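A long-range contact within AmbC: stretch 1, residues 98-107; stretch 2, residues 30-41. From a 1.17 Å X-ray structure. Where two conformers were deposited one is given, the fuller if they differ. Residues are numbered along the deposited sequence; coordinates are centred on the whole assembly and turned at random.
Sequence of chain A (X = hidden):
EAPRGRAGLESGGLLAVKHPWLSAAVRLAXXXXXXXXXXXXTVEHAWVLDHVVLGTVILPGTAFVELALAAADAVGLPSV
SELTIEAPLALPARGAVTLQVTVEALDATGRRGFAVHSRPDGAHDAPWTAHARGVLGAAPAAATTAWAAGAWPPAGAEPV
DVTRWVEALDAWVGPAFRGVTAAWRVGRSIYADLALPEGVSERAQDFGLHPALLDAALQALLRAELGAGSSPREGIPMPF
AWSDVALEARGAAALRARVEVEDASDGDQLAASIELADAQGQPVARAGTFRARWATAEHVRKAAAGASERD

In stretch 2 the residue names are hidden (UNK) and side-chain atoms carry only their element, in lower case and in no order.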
# COMPACT_ATOMS: atom_id res chain seq x y z
N THR A 98 17.89 -0.18 -7.21
CA THR A 98 18.44 -0.21 -5.87
C THR A 98 17.55 0.67 -5.00
O THR A 98 17.07 1.72 -5.43
CB THR A 98 19.88 0.33 -5.89
OG1 THR A 98 20.67 -0.45 -6.78
CG2 THR A 98 20.52 0.21 -4.54
N LEU A 99 17.36 0.23 -3.76
CA LEU A 99 16.52 0.93 -2.80
C LEU A 99 17.36 1.41 -1.63
O LEU A 99 18.37 0.80 -1.25
CB LEU A 99 15.48 -0.03 -2.23
CG LEU A 99 14.52 -0.66 -3.23
CD1 LEU A 99 13.59 -1.64 -2.51
CD2 LEU A 99 13.72 0.42 -3.88
N GLN A 100 16.88 2.49 -1.00
CA GLN A 100 17.47 2.93 0.25
C GLN A 100 16.37 3.49 1.12
O GLN A 100 15.56 4.29 0.65
CB GLN A 100 18.56 3.98 0.04
CG GLN A 100 19.39 4.21 1.28
CD GLN A 100 20.55 5.14 1.05
OE1 GLN A 100 20.65 6.19 1.68
NE2 GLN A 100 21.45 4.73 0.18
N VAL A 101 16.34 3.09 2.38
CA VAL A 101 15.47 3.70 3.36
C VAL A 101 16.36 4.37 4.39
O VAL A 101 17.20 3.71 5.01
CB VAL A 101 14.53 2.71 4.04
CG1 VAL A 101 13.61 3.45 4.94
CG2 VAL A 101 13.71 1.91 2.96
N THR A 102 16.19 5.67 4.55
CA THR A 102 16.94 6.44 5.54
C THR A 102 16.04 6.65 6.74
O THR A 102 14.85 6.96 6.60
CB THR A 102 17.47 7.77 4.93
OG1 THR A 102 16.43 8.56 4.40
CG2 THR A 102 18.42 7.52 3.81
N VAL A 103 16.60 6.49 7.95
CA VAL A 103 15.85 6.70 9.17
C VAL A 103 16.65 7.65 10.04
O VAL A 103 17.85 7.42 10.29
CB VAL A 103 15.56 5.39 9.92
CG1 VAL A 103 14.64 5.66 11.12
CG2 VAL A 103 14.89 4.35 9.00
N GLU A 104 15.99 8.67 10.56
CA GLU A 104 16.60 9.75 11.31
C GLU A 104 16.50 9.47 12.80
O GLU A 104 16.01 8.43 13.27
CB GLU A 104 15.91 11.07 10.95
CG GLU A 104 15.92 11.42 9.47
CD GLU A 104 17.30 11.39 8.89
OE1 GLU A 104 18.21 11.96 9.51
OE2 GLU A 104 17.51 10.77 7.81
N ALA A 105 17.03 10.42 13.58
CA ALA A 105 17.15 10.25 15.02
C ALA A 105 15.80 10.23 15.74
O ALA A 105 14.85 10.90 15.35
CB ALA A 105 17.99 11.38 15.62
N LEU A 106 15.75 9.47 16.83
CA LEU A 106 14.58 9.43 17.69
C LEU A 106 14.46 10.75 18.43
O LEU A 106 15.40 11.17 19.12
CB LEU A 106 14.74 8.30 18.70
CG LEU A 106 13.50 8.00 19.54
CD1 LEU A 106 12.41 7.29 18.72
CD2 LEU A 106 13.87 7.17 20.74
N ASP A 107 13.32 11.41 18.33
CA ASP A 107 13.10 12.69 18.96
C ASP A 107 12.48 12.50 20.34
O ASP A 107 12.23 11.39 20.80
CB ASP A 107 12.33 13.63 18.03
CG ASP A 107 10.88 13.29 17.84
OD1 ASP A 107 10.32 12.54 18.65
OD2 ASP A 107 10.30 13.78 16.85
N UNK A 30 27.93 7.17 13.91
CA UNK A 30 28.30 8.53 14.25
C UNK A 30 27.10 9.40 14.63
O UNK A 30 27.30 10.57 15.01
o UNK A 30 27.15 8.66 11.56
o UNK A 30 28.53 10.37 11.14
c UNK A 30 28.17 9.40 11.84
c UNK A 30 29.06 9.17 13.08
N UNK A 31 25.88 8.87 14.53
CA UNK A 31 24.65 9.59 14.87
C UNK A 31 23.56 8.54 15.07
O UNK A 31 23.73 7.36 14.73
c UNK A 31 22.92 10.25 9.19
n UNK A 31 21.69 10.19 9.66
c UNK A 31 24.27 10.58 13.77
c UNK A 31 23.80 11.09 11.35
n UNK A 31 23.91 10.66 9.96
n UNK A 31 23.20 9.90 7.94
c UNK A 31 24.10 9.97 12.38
N UNK A 32 22.46 8.98 15.67
CA UNK A 32 21.28 8.12 15.85
C UNK A 32 20.53 8.06 14.53
O UNK A 32 19.79 8.98 14.18
o UNK A 32 18.22 8.19 17.93
c UNK A 32 19.16 7.77 17.21
o UNK A 32 19.15 6.64 16.73
c UNK A 32 20.39 8.66 16.95
N UNK A 33 20.79 7.01 13.79
CA UNK A 33 20.09 6.83 12.52
C UNK A 33 20.38 5.45 11.97
O UNK A 33 21.22 4.71 12.48
N UNK A 34 19.68 5.14 10.89
CA UNK A 34 19.80 3.85 10.21
C UNK A 34 19.75 4.06 8.71
O UNK A 34 19.09 4.99 8.23
o UNK A 34 18.39 1.14 15.96
c UNK A 34 18.16 3.28 12.99
c UNK A 34 18.09 2.87 14.32
c UNK A 34 18.47 1.58 14.66
c UNK A 34 18.94 0.73 13.69
c UNK A 34 19.00 1.16 12.36
c UNK A 34 18.65 2.45 12.00
c UNK A 34 18.67 2.87 10.56
N UNK A 35 20.38 3.14 7.98
CA UNK A 35 20.35 3.12 6.52
C UNK A 35 20.08 1.68 6.08
O UNK A 35 20.91 0.80 6.29
c UNK A 35 21.57 3.60 4.39
c UNK A 35 21.65 3.65 5.90
c UNK A 35 21.90 5.06 6.37
N UNK A 36 18.93 1.47 5.46
CA UNK A 36 18.54 0.17 4.94
C UNK A 36 18.72 0.19 3.43
O UNK A 36 18.29 1.13 2.77
c UNK A 36 17.08 -0.16 5.27
c UNK A 36 15.59 -1.17 7.00
c UNK A 36 16.75 -0.26 6.75
c UNK A 36 16.47 1.07 7.38
N UNK A 37 19.34 -0.85 2.90
CA UNK A 37 19.63 -0.91 1.48
C UNK A 37 19.10 -2.22 0.91
O UNK A 37 19.05 -3.23 1.60
c UNK A 37 21.15 -0.87 1.24
o UNK A 37 21.71 0.32 1.73
N UNK A 38 18.75 -2.18 -0.37
CA UNK A 38 18.37 -3.41 -1.01
C UNK A 38 18.17 -3.22 -2.49
O UNK A 38 18.64 -2.25 -3.09
N UNK A 39 17.48 -4.20 -3.09
CA UNK A 39 17.34 -4.26 -4.53
C UNK A 39 15.97 -4.84 -4.84
O UNK A 39 15.55 -5.81 -4.21
c UNK A 39 19.41 -7.11 -9.14
n UNK A 39 19.55 -7.22 -10.46
c UNK A 39 18.38 -5.21 -5.13
n UNK A 39 19.89 -6.06 -8.50
n UNK A 39 18.77 -8.07 -8.47
c UNK A 39 19.79 -5.84 -7.06
c UNK A 39 18.46 -5.22 -6.64
N UNK A 40 15.30 -4.25 -5.81
CA UNK A 40 14.00 -4.72 -6.28
C UNK A 40 14.16 -5.10 -7.74
O UNK A 40 14.28 -4.23 -8.61
c UNK A 40 11.07 -4.68 -7.26
c UNK A 40 10.67 -2.89 -5.56
c UNK A 40 11.54 -4.07 -5.97
c UNK A 40 12.98 -3.62 -6.09
N UNK A 41 14.19 -6.40 -8.02
CA UNK A 41 14.28 -6.92 -9.38
C UNK A 41 12.89 -7.24 -9.93
O UNK A 41 12.12 -7.95 -9.28
c UNK A 41 15.08 -8.21 -9.40
o UNK A 41 14.92 -8.89 -10.63
O HOH W 1 19.46 8.94 8.20
O HOH W 2 18.12 10.47 19.27
O HOH W 3 21.08 1.81 -0.51

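Position 30 has two side-chain carbons, the second carrying two oxygens, and does not reach stretch 1; a carboxylate on so short a stem is Asp30. At position 31, three carbons lead to a nitrogen and then to a carbon bearing two more nitrogens, a guanidinium that approaches Glu104: this is Arg31, whose NH1 forms a long salt bridge with OE1 of Glu104 (3.9 Å). Water 1 bridges the same two side chains, accepting from Arg31 NH1 and donating to Glu104 OE2 and also to Val103 O.

Position 32 again shows two carbons and two terminal oxygens, one of them 3.0 Å from Leu106 N. It is Asp32, and its OD2 accepts a hydrogen bond from that amide; water 2 donates to both Asp32 OD2 and Leu106 O. Position 33 has no side-chain atoms and is Gly33. Its CA lies 3.2 Å from Val103 O, and a CB built in ideal geometry would clash with the same oxygen at 3.0 Å.

Position 34 carries one carbon and a six-carbon ring bearing an oxygen, hence Tyr34; its CB packs 4.1 Å from Val103 CB. Three carbons branching at the first, near the Gln100 side chain, identify position 35 as Val35, with CG1 3.8 Å from Gln100 CD. Position 36 has four carbons forked at the second and is apolar in its surroundings: Leu36, whose CB lies 4.0 Å from Val101 CB and whose CD1 lies 4.0 Å from Val103 CG2.

One carbon and one oxygen make position 37 Ser37; water 3 joins its OG to Leu99 O and Gln100 NE2. Position 38, without side-chain atoms, is Gly38, and its O receives the amide of Leu99 (N to O, 2.9 Å). At position 39 the three carbons, nitrogen and terminal CN2 group recur as Arg39, paired with Thr98 through the backbone (CA to CA, 4.4 Å), while its guanidinium bonds elsewhere in the structure. Position 40, four carbons forked at the second, is Leu40, with CB 4.1 Å from Leu99 CD1. Position 41 has one carbon and one oxygen, makes no contact with stretch 1, and is Ser41.

The contact is an antiparallel strand pairing. Reciprocal backbone hydrogen bonds couple Val103 with Tyr34, Val101 with Leu36 and Leu99 with Gly38, largely independent of side-chain identity. Val101, Val103, Tyr34 and Leu36 share one sheet face, giving it apolar packing; Gln100, Val35 and Ser37 lie on the other. Beyond the paired strands, the carboxylate of Asp32 and the salt bridge of Arg31 extend the attachment.

Stretch 2, residues 30-41: DRDGYVLSGRLS
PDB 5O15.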